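Local coordinates for alpha-ketoglutarate-dependent 2,4-dichlorophenoxyacetate dioxygenase (Bradyrhizobium diazoefficiens, PDB 5BKE), which probably uses 2-oxoglutarate and a metal centre, normally iron, to oxidise aryloxyalkanoate herbicides, at residues C[5-10]-C[38-43]; C[32-37]-C[60-65]. All coordinates share one frame; numbering follows the deposited sequence.

Contact 1 of 2, residues C[5-10]-C[38-43]; sequences IRQLQT and DKYAVL
The Tyr40 ring meets Ile5 on one face and Gln7 at an edge. Ile5 CG2 lies 4.0 Å from the centroid of the Tyr40 ring and 25° off its normal, the geometry of a CH-pi contact. The methyl is displaced toward the rim, so Ile5 CG2 is 3.7 Å from both CE2 and CZ of Tyr40. Lys39 CG sits over the opposite face. At the edge, near the ring plane, Gln7 OE1 comes to 3.7 Å from Tyr40 CE1, with the amide turned 74° from the ring.

Strand 4-7 is an outermost strand, within this chain, of the mixed sheet and lies beside 14-17, and helix 27-40 is the connection of a beta-alpha-beta crossover from 14-17 to its parallel neighbour 42-45. Tyr40, the last helical residue, sends its ring to Ile5 and Gln7 of strand 4-7, while Ala41, with positive phi, turns the chain into 42-45.

With CG opposite the backbone N (chi1 -165°) and an extended chain beyond, Gln7 carries its amide out to the tyrosine. A nearly straight bond of 2.7 Å from Gln7 NE2 to Gln9 O, in the amide plane, probably limits rotation of the amide, consistent with OE1 being turned to the ring. Losing the ring to an alanine at Tyr40 would probably deprive Ile5 CG2 of its aromatic platform and open a gap between helix end and strand 4-7.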
loop_
_atom_site.group_PDB
_atom_site.type_symbol
_atom_site.label_atom_id
_atom_site.label_comp_id
_atom_site.label_asym_id
_atom_site.label_seq_id
_atom_site.Cartn_x
_atom_site.Cartn_y
_atom_site.Cartn_z
ATOM N N ILE C 5 18.544 1.641 -30.007
ATOM C CA ILE C 5 17.989 2.947 -29.614
ATOM C C ILE C 5 18.485 3.360 -28.222
ATOM O O ILE C 5 18.343 2.610 -27.242
ATOM C CB ILE C 5 16.433 2.959 -29.631
ATOM C CG1 ILE C 5 15.886 2.624 -31.024
ATOM C CG2 ILE C 5 15.885 4.315 -29.183
ATOM C CD1 ILE C 5 14.513 1.990 -30.996
ATOM N N ARG C 6 19.059 4.557 -28.144
ATOM C CA ARG C 6 19.404 5.182 -26.879
ATOM C C ARG C 6 18.481 6.378 -26.619
ATOM O O ARG C 6 18.349 7.259 -27.464
ATOM C CB ARG C 6 20.878 5.603 -26.892
ATOM C CG ARG C 6 21.410 6.082 -25.551
ATOM C CD ARG C 6 22.885 6.437 -25.630
ATOM N NE ARG C 6 23.083 7.810 -25.171
ATOM C CZ ARG C 6 23.658 8.786 -25.877
ATOM N NH1 ARG C 6 24.159 8.558 -27.090
ATOM N NH2 ARG C 6 23.759 10.000 -25.345
ATOM N N GLN C 7 17.852 6.408 -25.446
ATOM C CA GLN C 7 16.978 7.523 -25.064
ATOM C C GLN C 7 17.792 8.763 -24.726
ATOM O O GLN C 7 18.821 8.665 -24.059
ATOM C CB GLN C 7 16.071 7.133 -23.900
ATOM C CG GLN C 7 14.907 8.099 -23.695
ATOM C CD GLN C 7 13.853 7.570 -22.747
ATOM O OE1 GLN C 7 13.576 6.375 -22.710
ATOM N NE2 GLN C 7 13.252 8.464 -21.981
ATOM N N LEU C 8 17.334 9.924 -25.195
ATOM C CA LEU C 8 18.092 11.185 -25.050
ATOM C C LEU C 8 17.522 12.195 -24.051
ATOM O O LEU C 8 18.215 13.134 -23.655
ATOM C CB LEU C 8 18.306 11.871 -26.417
ATOM C CG LEU C 8 19.078 11.175 -27.549
ATOM C CD1 LEU C 8 19.177 12.114 -28.745
ATOM C CD2 LEU C 8 20.468 10.702 -27.129
ATOM N N GLN C 9 16.264 12.016 -23.663
ATOM C CA GLN C 9 15.603 12.923 -22.721
ATOM C C GLN C 9 14.790 12.078 -21.751
ATOM O O GLN C 9 14.403 10.956 -22.103
ATOM C CB GLN C 9 14.709 13.921 -23.469
ATOM C CG GLN C 9 14.489 15.261 -22.766
ATOM C CD GLN C 9 13.217 15.315 -21.928
ATOM O OE1 GLN C 9 12.360 14.435 -22.013
ATOM N NE2 GLN C 9 13.081 16.370 -21.128
ATOM N N THR C 10 14.517 12.613 -20.552
ATOM C CA THR C 10 13.838 11.815 -19.523
ATOM C C THR C 10 12.518 11.226 -20.001
ATOM O O THR C 10 12.241 10.077 -19.688
ATOM C CB THR C 10 13.631 12.549 -18.180
ATOM O OG1 THR C 10 12.952 13.791 -18.398
ATOM C CG2 THR C 10 14.973 12.781 -17.475
ATOM N N ASP C 38 6.171 5.662 -32.318
ATOM C CA ASP C 38 5.050 5.609 -31.364
ATOM C C ASP C 38 5.535 5.840 -29.920
ATOM O O ASP C 38 4.986 6.684 -29.205
ATOM C CB ASP C 38 4.287 4.277 -31.466
ATOM C CG ASP C 38 3.645 4.050 -32.839
ATOM O OD1 ASP C 38 3.249 5.025 -33.520
ATOM O OD2 ASP C 38 3.526 2.865 -33.224
ATOM N N LYS C 39 6.573 5.101 -29.520
ATOM C CA LYS C 39 7.150 5.202 -28.175
ATOM C C LYS C 39 7.859 6.552 -27.905
ATOM O O LYS C 39 7.437 7.315 -27.032
ATOM C CB LYS C 39 8.083 4.010 -27.924
ATOM C CG LYS C 39 8.665 3.943 -26.511
ATOM C CD LYS C 39 9.444 2.654 -26.299
ATOM C CE LYS C 39 10.072 2.621 -24.909
ATOM N NZ LYS C 39 10.550 1.236 -24.611
ATOM N N TYR C 40 8.907 6.851 -28.680
ATOM C CA TYR C 40 9.814 7.977 -28.421
ATOM C C TYR C 40 9.355 9.332 -28.969
ATOM O O TYR C 40 9.805 10.379 -28.492
ATOM C CB TYR C 40 11.224 7.641 -28.909
ATOM C CG TYR C 40 11.833 6.437 -28.209
ATOM C CD1 TYR C 40 12.433 6.574 -26.941
ATOM C CD2 TYR C 40 11.803 5.167 -28.798
ATOM C CE1 TYR C 40 12.994 5.480 -26.283
ATOM C CE2 TYR C 40 12.364 4.065 -28.153
ATOM C CZ TYR C 40 12.955 4.228 -26.893
ATOM O OH TYR C 40 13.516 3.156 -26.243
ATOM N N ALA C 41 8.461 9.313 -29.961
ATOM C CA ALA C 41 7.916 10.531 -30.612
ATOM C C ALA C 41 8.888 11.304 -31.520
ATOM O O ALA C 41 8.454 11.957 -32.492
ATOM C CB ALA C 41 7.228 11.466 -29.608
ATOM N N VAL C 42 10.179 11.235 -31.202
ATOM C CA VAL C 42 11.245 11.887 -31.967
ATOM C C VAL C 42 12.416 10.904 -32.073
ATOM O O VAL C 42 12.815 10.276 -31.078
ATOM C CB VAL C 42 11.729 13.225 -31.329
ATOM C CG1 VAL C 42 12.790 13.902 -32.187
ATOM C CG2 VAL C 42 10.594 14.203 -31.101
ATOM N N LEU C 43 12.954 10.772 -33.281
ATOM C CA LEU C 43 14.089 9.905 -33.531
ATOM C C LEU C 43 15.220 10.681 -34.190
ATOM O O LEU C 43 14.981 11.510 -35.067
ATOM C CB LEU C 43 13.685 8.681 -34.364
ATOM C CG LEU C 43 12.724 7.646 -33.759
ATOM C CD1 LEU C 43 12.521 6.502 -34.747
ATOM C CD2 LEU C 43 13.182 7.121 -32.388
#

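Contact 2 of 2, residues C[32-37]-C[60-65]; sequences EVESAM and LNFGQR
This is a buried, largely apolar contact in which one aromatic side chain, Phe62, docks the loop after helix 52-59 onto helix 27-40. Val33 and Phe62 are both buried and meet through carbon atoms. The contact is small, with 153 Å² buried in all, and the nearest CA atoms, those of Glu34 and Phe62, are 7.1 Å apart, a gap bridged by side chains.

Val33 meets the far end of the ring, with Val33 CG1 3.5 Å from Phe62 CZ and Val33 CB 3.8 Å from the same atom. The methyl approaches obliquely. It is placed there by the valine's first torsion, which sets CG1 opposite the backbone N (chi1 173°). Glu34 runs alongside Phe62 in the opposite direction. Its CB is 4.1 Å from Phe62 CD1, and Glu34 OE1 stands in the ring plane, at the edge, 4.0 Å from Phe62 CD1. Carboxylate and ring planes are perpendicular. Within the loop, Asn61 CB rests over the centre of one ring face.

Beyond the two segments, Phe58 of helix 52-59 packs edge-to-face with Phe62, and Met256 of strand 254-258 also touches it, so the phenylalanine joins two helices and the main sheet. Just after it, the backbone of Gly63 (phi 151°, psi -136°) would press a side chain against the preceding carbonyl.

Lys126 forms a salt bridge with Glu34 OE2 and a hydrogen bond with Phe62 O. The charge on Glu34 is thus probably balanced mainly by Lys126, while OE1 may add a mild attraction to the weakly positive ring edge.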
loop_
_atom_site.group_PDB
_atom_site.type_symbol
_atom_site.label_atom_id
_atom_site.label_comp_id
_atom_site.label_asym_id
_atom_site.label_seq_id
_atom_site.Cartn_x
_atom_site.Cartn_y
_atom_site.Cartn_z
ATOM N N GLU C 32 9.933 -1.658 -36.890
ATOM C CA GLU C 32 10.713 -1.203 -35.719
ATOM C C GLU C 32 10.809 0.311 -35.591
ATOM O O GLU C 32 10.623 0.850 -34.483
ATOM C CB GLU C 32 12.118 -1.818 -35.701
ATOM C CG GLU C 32 12.153 -3.312 -35.408
ATOM C CD GLU C 32 11.536 -3.645 -34.070
ATOM O OE1 GLU C 32 12.245 -3.511 -33.043
ATOM O OE2 GLU C 32 10.339 -4.023 -34.042
ATOM N N VAL C 33 11.086 0.989 -36.714
ATOM C CA VAL C 33 11.215 2.451 -36.706
ATOM C C VAL C 33 9.884 3.082 -36.319
ATOM O O VAL C 33 9.844 3.989 -35.464
ATOM C CB VAL C 33 11.735 3.024 -38.045
ATOM C CG1 VAL C 33 11.694 4.552 -38.042
ATOM C CG2 VAL C 33 13.148 2.523 -38.332
ATOM N N GLU C 34 8.796 2.586 -36.915
ATOM C CA GLU C 34 7.470 3.132 -36.607
ATOM C C GLU C 34 7.052 2.921 -35.123
ATOM O O GLU C 34 6.486 3.844 -34.514
ATOM C CB GLU C 34 6.394 2.630 -37.578
ATOM C CG GLU C 34 5.053 3.295 -37.324
ATOM C CD GLU C 34 4.096 3.288 -38.506
ATOM O OE1 GLU C 34 4.351 2.584 -39.515
ATOM O OE2 GLU C 34 3.060 3.993 -38.397
ATOM N N SER C 35 7.321 1.733 -34.561
ATOM C CA SER C 35 7.060 1.487 -33.124
ATOM C C SER C 35 7.870 2.422 -32.244
ATOM O O SER C 35 7.345 2.937 -31.242
ATOM C CB SER C 35 7.326 0.039 -32.709
ATOM O OG SER C 35 6.642 -0.850 -33.562
ATOM N N ALA C 36 9.130 2.662 -32.633
ATOM C CA ALA C 36 10.001 3.622 -31.949
ATOM C C ALA C 36 9.432 5.038 -32.040
ATOM O O ALA C 36 9.544 5.820 -31.094
ATOM C CB ALA C 36 11.407 3.570 -32.515
ATOM N N MET C 37 8.812 5.355 -33.180
ATOM C CA MET C 37 8.143 6.643 -33.367
ATOM C C MET C 37 6.937 6.749 -32.443
ATOM O O MET C 37 6.712 7.799 -31.856
ATOM C CB MET C 37 7.734 6.866 -34.837
ATOM C CG MET C 37 8.892 7.171 -35.793
ATOM S SD MET C 37 9.762 8.724 -35.458
ATOM C CE MET C 37 8.602 9.907 -36.125
ATOM N N LEU C 60 8.366 7.130 -47.070
ATOM C CA LEU C 60 7.218 6.416 -47.671
ATOM C C LEU C 60 6.908 5.023 -47.101
ATOM O O LEU C 60 5.813 4.498 -47.335
ATOM C CB LEU C 60 7.309 6.393 -49.212
ATOM C CG LEU C 60 7.020 7.730 -49.915
ATOM C CD1 LEU C 60 7.431 7.676 -51.389
ATOM C CD2 LEU C 60 5.562 8.183 -49.760
ATOM N N ASN C 61 7.852 4.448 -46.334
ATOM C CA ASN C 61 7.599 3.262 -45.480
ATOM C C ASN C 61 6.415 3.462 -44.529
ATOM O O ASN C 61 5.738 2.491 -44.159
ATOM C CB ASN C 61 8.828 2.952 -44.611
ATOM C CG ASN C 61 9.962 2.328 -45.399
ATOM O OD1 ASN C 61 9.939 1.131 -45.703
ATOM N ND2 ASN C 61 10.960 3.138 -45.739
ATOM N N PHE C 62 6.178 4.723 -44.169
ATOM C CA PHE C 62 5.297 5.120 -43.075
ATOM C C PHE C 62 3.984 5.764 -43.530
ATOM O O PHE C 62 3.203 6.245 -42.705
ATOM C CB PHE C 62 6.075 6.050 -42.123
ATOM C CG PHE C 62 7.439 5.523 -41.758
ATOM C CD1 PHE C 62 7.578 4.301 -41.086
ATOM C CD2 PHE C 62 8.594 6.235 -42.103
ATOM C CE1 PHE C 62 8.833 3.805 -40.760
ATOM C CE2 PHE C 62 9.858 5.740 -41.777
ATOM C CZ PHE C 62 9.974 4.527 -41.107
ATOM N N GLY C 63 3.741 5.757 -44.841
ATOM C CA GLY C 63 2.477 6.235 -45.397
ATOM C C GLY C 63 2.649 6.779 -46.790
ATOM O O GLY C 63 3.337 6.174 -47.618
ATOM N N GLN C 64 2.021 7.929 -47.028
ATOM C CA GLN C 64 2.053 8.619 -48.314
ATOM C C GLN C 64 2.538 10.053 -48.121
ATOM O O GLN C 64 2.473 10.579 -47.010
ATOM C CB GLN C 64 0.664 8.593 -48.966
ATOM C CG GLN C 64 0.170 7.191 -49.302
ATOM C CD GLN C 64 -1.112 7.178 -50.117
ATOM O OE1 GLN C 64 -2.185 6.922 -49.579
ATOM N NE2 GLN C 64 -1.006 7.448 -51.427
ATOM N N ARG C 65 3.032 10.672 -49.194
ATOM C CA ARG C 65 3.378 12.101 -49.213
ATOM C C ARG C 65 2.179 12.961 -48.833
ATOM O O ARG C 65 1.064 12.733 -49.323
ATOM C CB ARG C 65 3.790 12.552 -50.626
ATOM C CG ARG C 65 5.199 12.220 -51.084
ATOM C CD ARG C 65 5.345 12.517 -52.586
ATOM N NE ARG C 65 6.357 11.694 -53.274
ATOM C CZ ARG C 65 6.167 10.442 -53.693
ATOM N NH1 ARG C 65 5.007 9.818 -53.491
ATOM N NH2 ARG C 65 7.156 9.793 -54.300
#

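Helix 27-40 is common to both contacts: contact 1 uses its C-terminal end, contact 2 an earlier stretch, and their centres are 15 Å apart. They touch through Leu43 and Ile5. Leu43 CG lies 3.6 Å from Met37 SD, Leu43 CD1 is 3.8 Å from Ala36 CB, and Ile5 CD1 reaches the same Ala36 CB at 3.8 Å. The helix is thereby packed against strands 4-7 and 42-45, while contact 2 brings loop 60-65 to the same helix. Both contacts lie away from the manganese and N-oxalylglycine site; a structural link is strand 254-258, where Val42 touches the pocket residue Trp257 and Leu43, Met37 and Phe62 touch Met256.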